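YueI protein (Bacillus subtilis, PDB 2OHW) is of unknown function and belongs to the DUF1694 family, folding as a single alpha/beta domain built on a four-stranded mixed sheet. Local coordinates at residues A[69-73]-A[98-104]; A[11-15]-A[126-131]. The contacts are given in a common frame with arbitrary orientation. Residue numbers count along the deposited sequence, not the author numbering.

Interaction 1 of 2, residues A[69-73]-A[98-104]; sequences INGEL and LQFHTPL
Segment 69-73 leaves strand 65-70 at Asn70 and reverses in a type I beta turn from Asn70 to Leu73, closed by Leu73 N to Asn70 O at 3.1 Å. Segment 98-104 is an irregular loop entering strand 104-110; the CA atoms come nearest at Asn70 and Leu104, 7.1 Å apart. Asn70 (chi1 t) points across the gap. Asn70 ND2 donates to Leu104 O (2.9 Å, 172°), while Asn70 OD1 accepts from Glu72 N at 2.9 Å, an Asx turn. One amide thus ties its own turn to the loop leading from edge strand 92-95 to strand 104-110, across strand 65-70 between them. In the loop, Thr102 OG1 accepts from Leu104 N (3.2 Å), an ST turn, and is hydrogen-bonded to Leu28 O. Water 1 accepts from Asn70 ND2 (2.9 Å) and Thr102 N (3.1 Å). Leu98 CD1 packs 3.4 Å from Asn70 OD1 and 3.9 Å from Glu72 CG; Glu72 OE1 lies 3.5 Å from His101 CE1, with Glu72 CD over one face of the imidazole.

Interaction 2 of 2, residues A[11-15]-A[126-131]; sequences LQQGM and YNRSVL
Two helix ends meet here. Segment 11-15 runs from the last turn of helix 5-12 into a Schellman motif, in which Gly14 has positive phi (101°) and its N bonds Leu11 O at 3.1 Å; Met15 follows, also with positive phi (69°). Segment 126-131 carries the end of helix 124-129, with Val130 N to Tyr126 O at 3.0 Å, and continues to Leu131. The closest CA atoms are those of Leu11 and Val130, 6.5 Å apart.

The main projection is the Tyr126 ring, chi1 t, which reaches into the hollow beside the Schellman turn. Its OH donates to Leu11 O at 2.7 Å, so that carbonyl accepts from both Tyr126 OH and Gly14 N. Gly14 CA approaches Tyr126 OH to 3.6 Å; at the backbone angles of Gly14 a CB would be jammed against Gln13 O. Around the ring edge, near its plane, lie Gln12 O, 4.0 Å from Tyr126 CE2, and Met15 CE, 4.3 Å from Tyr126 CE1.

Val130 and Leu131 supply further bumps, their methyls set against Leu11: Val130 CG2 lies 3.8 Å and Leu131 CD2 3.9 Å from Leu11 CB. Val130 CG1 meets Gln12 CA at 4.2 Å. At the exposed side, water 2 donates to Gln12 O and Asn127 OD1, each at 2.7 Å.

Beyond this joint, Tyr126 and Val130 rest on Thr42 of strand 37-42, Tyr126 meets the ring of Tyr120, and Met15 packs on Ala40 of the same strand, so the joint between the two helix ends sits against strand 37-42, an outermost strand of the sheet within the chain.

How the interactions relate
Interaction 2 joins the two terminal regions of the modelled chain, and interaction 1 is nested within the long loop it closes: the order is 11-15, 69-73, 98-104, 126-131. Their centres lie about 15 Å apart, yet they touch. Pro103 CB is 3.4 Å from Val130 O, Pro103 CG 4.2 Å from Leu11 CD1, and Leu104 CD1 4.0 Å from Met15 SD. Segment 98-104 is therefore the bridge, meeting segment 69-73 in interaction 1 and, through Pro103 and Leu104, directly touching both segments of interaction 2. Strand 104-110, which it enters, lies between strands 65-70 and 37-42, so the contacts connect the sheet interior with the helix ends that meet against strand 37-42 in one continuous domain.

Interaction 1 of 2, residues A[69-73]-A[98-104]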
loop_
_atom_site.group_PDB
_atom_site.type_symbol
_atom_site.label_atom_id
_atom_site.label_comp_id
_atom_site.label_asym_id
_atom_site.label_seq_id
_atom_site.Cartn_x
_atom_site.Cartn_y
_atom_site.Cartn_z
ATOM N N ILE A 69 -6.630 1.692 -3.139
ATOM C CA ILE A 69 -6.949 2.579 -2.016
ATOM C C ILE A 69 -7.931 1.858 -1.108
ATOM O O ILE A 69 -8.936 1.316 -1.573
ATOM C CB ILE A 69 -7.593 3.868 -2.527
ATOM C CG1 ILE A 69 -6.611 4.644 -3.397
ATOM C CG2 ILE A 69 -8.081 4.739 -1.365
ATOM C CD1 ILE A 69 -7.310 5.616 -4.347
ATOM N N ASN A 70 -7.655 1.868 0.189
ATOM C CA ASN A 70 -8.528 1.289 1.181
ATOM C C ASN A 70 -9.807 2.114 1.331
ATOM O O ASN A 70 -9.749 3.255 1.776
ATOM C CB ASN A 70 -7.783 1.259 2.521
ATOM C CG ASN A 70 -8.497 0.467 3.569
ATOM O OD1 ASN A 70 -9.731 0.409 3.587
ATOM N ND2 ASN A 70 -7.731 -0.135 4.475
ATOM N N GLY A 71 -10.954 1.525 0.982
ATOM C CA GLY A 71 -12.254 2.197 1.049
ATOM C C GLY A 71 -12.708 2.600 2.442
ATOM O O GLY A 71 -13.701 3.329 2.577
ATOM N N GLU A 72 -12.002 2.157 3.487
ATOM C CA GLU A 72 -12.334 2.642 4.834
ATOM C C GLU A 72 -11.993 4.120 5.009
ATOM O O GLU A 72 -12.528 4.786 5.910
ATOM C CB GLU A 72 -11.605 1.846 5.909
ATOM C CG GLU A 72 -11.869 0.370 5.813
ATOM C CD GLU A 72 -12.427 -0.210 7.070
ATOM O OE1 GLU A 72 -12.158 0.319 8.170
ATOM O OE2 GLU A 72 -13.150 -1.219 6.955
ATOM N N LEU A 73 -11.061 4.607 4.180
ATOM C CA LEU A 73 -10.634 5.998 4.197
ATOM C C LEU A 73 -11.667 6.891 3.515
ATOM O O LEU A 73 -12.324 6.470 2.571
ATOM C CB LEU A 73 -9.297 6.136 3.459
ATOM C CG LEU A 73 -8.093 5.465 4.124
ATOM C CD1 LEU A 73 -6.929 5.480 3.132
ATOM C CD2 LEU A 73 -7.737 6.212 5.392
ATOM N N LEU A 98 -13.787 -5.692 1.922
ATOM C CA LEU A 98 -12.812 -6.154 2.908
ATOM C C LEU A 98 -13.422 -7.124 3.918
ATOM O O LEU A 98 -14.397 -6.802 4.590
ATOM C CB LEU A 98 -12.166 -4.975 3.644
ATOM C CG LEU A 98 -11.556 -3.843 2.798
ATOM C CD1 LEU A 98 -10.903 -2.798 3.688
ATOM C CD2 LEU A 98 -10.550 -4.384 1.794
ATOM N N GLN A 99 -12.843 -8.319 3.980
ATOM C CA GLN A 99 -13.163 -9.334 4.971
ATOM C C GLN A 99 -12.362 -9.106 6.229
ATOM O O GLN A 99 -12.823 -9.425 7.325
ATOM C CB GLN A 99 -12.771 -10.709 4.457
ATOM C CG GLN A 99 -13.590 -11.211 3.322
ATOM C CD GLN A 99 -12.944 -12.403 2.651
ATOM O OE1 GLN A 99 -12.421 -12.292 1.540
ATOM N NE2 GLN A 99 -12.951 -13.542 3.333
ATOM N N PHE A 100 -11.148 -8.581 6.038
ATOM C CA PHE A 100 -10.141 -8.385 7.079
ATOM C C PHE A 100 -9.819 -6.900 7.177
ATOM O O PHE A 100 -9.684 -6.209 6.158
ATOM C CB PHE A 100 -8.879 -9.187 6.706
ATOM C CG PHE A 100 -7.664 -8.908 7.570
ATOM C CD1 PHE A 100 -7.630 -9.297 8.908
ATOM C CD2 PHE A 100 -6.523 -8.310 7.019
ATOM C CE1 PHE A 100 -6.496 -9.062 9.698
ATOM C CE2 PHE A 100 -5.388 -8.072 7.799
ATOM C CZ PHE A 100 -5.377 -8.446 9.140
ATOM N N HIS A 101 -9.736 -6.404 8.407
ATOM C CA HIS A 101 -9.281 -5.047 8.627
ATOM C C HIS A 101 -7.805 -5.095 8.289
ATOM O O HIS A 101 -7.081 -5.942 8.806
ATOM C CB HIS A 101 -9.494 -4.625 10.082
ATOM C CG HIS A 101 -9.731 -3.157 10.267
ATOM N ND1 HIS A 101 -9.056 -2.193 9.550
ATOM C CD2 HIS A 101 -10.562 -2.490 11.103
ATOM C CE1 HIS A 101 -9.470 -0.996 9.929
ATOM N NE2 HIS A 101 -10.386 -1.147 10.868
ATOM N N THR A 102 -7.371 -4.256 7.360
ATOM C CA THR A 102 -5.957 -4.152 7.059
ATOM C C THR A 102 -5.483 -2.777 7.490
ATOM O O THR A 102 -6.205 -1.806 7.330
ATOM C CB THR A 102 -5.646 -4.364 5.549
ATOM O OG1 THR A 102 -4.258 -4.096 5.324
ATOM C CG2 THR A 102 -6.450 -3.403 4.652
ATOM N N PRO A 103 -4.250 -2.683 8.009
ATOM C CA PRO A 103 -3.728 -1.370 8.393
ATOM C C PRO A 103 -3.218 -0.574 7.195
ATOM O O PRO A 103 -2.813 0.565 7.363
ATOM C CB PRO A 103 -2.541 -1.735 9.289
ATOM C CG PRO A 103 -2.055 -3.026 8.731
ATOM C CD PRO A 103 -3.286 -3.764 8.292
ATOM N N LEU A 104 -3.202 -1.176 6.006
ATOM C CA LEU A 104 -2.674 -0.488 4.811
ATOM C C LEU A 104 -3.728 0.423 4.210
ATOM O O LEU A 104 -4.887 0.019 4.051
ATOM C CB LEU A 104 -2.129 -1.497 3.785
ATOM C CG LEU A 104 -0.977 -2.331 4.373
ATOM C CD1 LEU A 104 -0.375 -3.201 3.311
ATOM C CD2 LEU A 104 0.103 -1.456 5.026
HETATM O O HOH W 1 -8.923 -1.666 6.660
#

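Interaction 2 of 2, residues A[11-15]-A[126-131]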
loop_
_atom_site.group_PDB
_atom_site.type_symbol
_atom_site.label_atom_id
_atom_site.label_comp_id
_atom_site.label_asym_id
_atom_site.label_seq_id
_atom_site.Cartn_x
_atom_site.Cartn_y
_atom_site.Cartn_z
ATOM N N LEU A 11 4.728 -6.874 9.924
ATOM C CA LEU A 11 4.366 -5.457 9.759
ATOM C C LEU A 11 5.371 -4.488 10.394
ATOM O O LEU A 11 5.815 -3.531 9.756
ATOM C CB LEU A 11 2.965 -5.195 10.309
ATOM C CG LEU A 11 1.816 -5.948 9.630
ATOM C CD1 LEU A 11 0.572 -5.762 10.450
ATOM C CD2 LEU A 11 1.608 -5.385 8.214
ATOM N N GLN A 12 5.763 -4.751 11.635
ATOM C CA GLN A 12 6.641 -3.827 12.358
ATOM C C GLN A 12 7.966 -3.665 11.626
ATOM O O GLN A 12 8.527 -2.559 11.574
ATOM C CB GLN A 12 6.858 -4.351 13.784
ATOM C CG GLN A 12 7.907 -3.628 14.626
ATOM C CD GLN A 12 7.953 -4.212 16.016
ATOM O OE1 GLN A 12 6.981 -4.112 16.769
ATOM N NE2 GLN A 12 9.062 -4.851 16.349
ATOM N N GLN A 13 8.440 -4.756 11.028
ATOM C CA GLN A 13 9.738 -4.744 10.354
ATOM C C GLN A 13 9.712 -4.335 8.887
ATOM O O GLN A 13 10.742 -4.336 8.235
ATOM C CB GLN A 13 10.426 -6.089 10.520
ATOM C CG GLN A 13 10.764 -6.378 11.962
ATOM C CD GLN A 13 11.789 -7.460 12.100
ATOM O OE1 GLN A 13 11.895 -8.349 11.249
ATOM N NE2 GLN A 13 12.537 -7.417 13.203
ATOM N N GLY A 14 8.542 -3.983 8.371
ATOM C CA GLY A 14 8.459 -3.387 7.033
ATOM C C GLY A 14 8.030 -4.292 5.902
ATOM O O GLY A 14 8.175 -3.928 4.733
ATOM N N MET A 15 7.514 -5.470 6.237
ATOM C CA MET A 15 6.843 -6.342 5.257
ATOM C C MET A 15 7.816 -6.924 4.233
ATOM O O MET A 15 7.534 -6.974 3.029
ATOM C CB MET A 15 5.650 -5.617 4.586
ATOM C CG MET A 15 4.560 -5.096 5.583
ATOM S SD MET A 15 3.274 -4.025 4.810
ATOM C CE MET A 15 4.266 -2.580 4.429
ATOM N N TYR A 126 4.975 5.524 10.362
ATOM C CA TYR A 126 4.897 4.082 10.124
ATOM C C TYR A 126 4.955 3.315 11.433
ATOM O O TYR A 126 4.112 2.452 11.700
ATOM C CB TYR A 126 6.030 3.591 9.220
ATOM C CG TYR A 126 5.851 2.141 8.830
ATOM C CD1 TYR A 126 5.082 1.802 7.730
ATOM C CD2 TYR A 126 6.417 1.105 9.589
ATOM C CE1 TYR A 126 4.880 0.477 7.356
ATOM C CE2 TYR A 126 6.224 -0.222 9.231
ATOM C CZ TYR A 126 5.456 -0.525 8.116
ATOM O OH TYR A 126 5.236 -1.825 7.736
ATOM N N ASN A 127 5.958 3.646 12.242
ATOM C CA ASN A 127 6.213 2.916 13.478
ATOM C C ASN A 127 5.041 3.034 14.439
ATOM O O ASN A 127 4.734 2.093 15.156
ATOM C CB ASN A 127 7.490 3.430 14.139
ATOM C CG ASN A 127 8.728 3.129 13.323
ATOM O OD1 ASN A 127 8.758 2.175 12.532
ATOM N ND2 ASN A 127 9.769 3.933 13.511
ATOM N N ARG A 128 4.370 4.179 14.429
ATOM C CA ARG A 128 3.292 4.419 15.385
ATOM C C ARG A 128 1.949 3.896 14.885
ATOM O O ARG A 128 1.066 3.571 15.683
ATOM C CB ARG A 128 3.196 5.907 15.733
ATOM C CG ARG A 128 4.454 6.472 16.393
ATOM C CD ARG A 128 4.188 7.779 17.122
ATOM N NE ARG A 128 5.354 8.664 17.097
ATOM C CZ ARG A 128 5.391 9.839 16.473
ATOM N NH1 ARG A 128 4.320 10.293 15.834
ATOM N NH2 ARG A 128 6.501 10.570 16.496
ATOM N N SER A 129 1.796 3.789 13.567
ATOM C CA SER A 129 0.506 3.440 12.980
ATOM C C SER A 129 0.337 2.002 12.501
ATOM O O SER A 129 -0.786 1.524 12.380
ATOM C CB SER A 129 0.215 4.389 11.813
ATOM O OG SER A 129 1.122 4.161 10.743
ATOM N N VAL A 130 1.428 1.298 12.204
ATOM C CA VAL A 130 1.281 0.033 11.482
ATOM C C VAL A 130 0.540 -1.069 12.264
ATOM O O VAL A 130 -0.110 -1.938 11.669
ATOM C CB VAL A 130 2.630 -0.469 10.875
ATOM C CG1 VAL A 130 3.571 -0.998 11.953
ATOM C CG2 VAL A 130 2.379 -1.509 9.799
ATOM N N LEU A 131 0.621 -1.027 13.591
ATOM C CA LEU A 131 -0.049 -2.047 14.407
ATOM C C LEU A 131 -1.335 -1.544 15.072
ATOM O O LEU A 131 -2.016 -2.304 15.777
ATOM C CB LEU A 131 0.912 -2.611 15.453
ATOM C CG LEU A 131 2.176 -3.310 14.941
ATOM C CD1 LEU A 131 2.928 -3.850 16.134
ATOM C CD2 LEU A 131 1.803 -4.434 13.996
HETATM O O HOH W 2 7.828 -0.323 12.964
#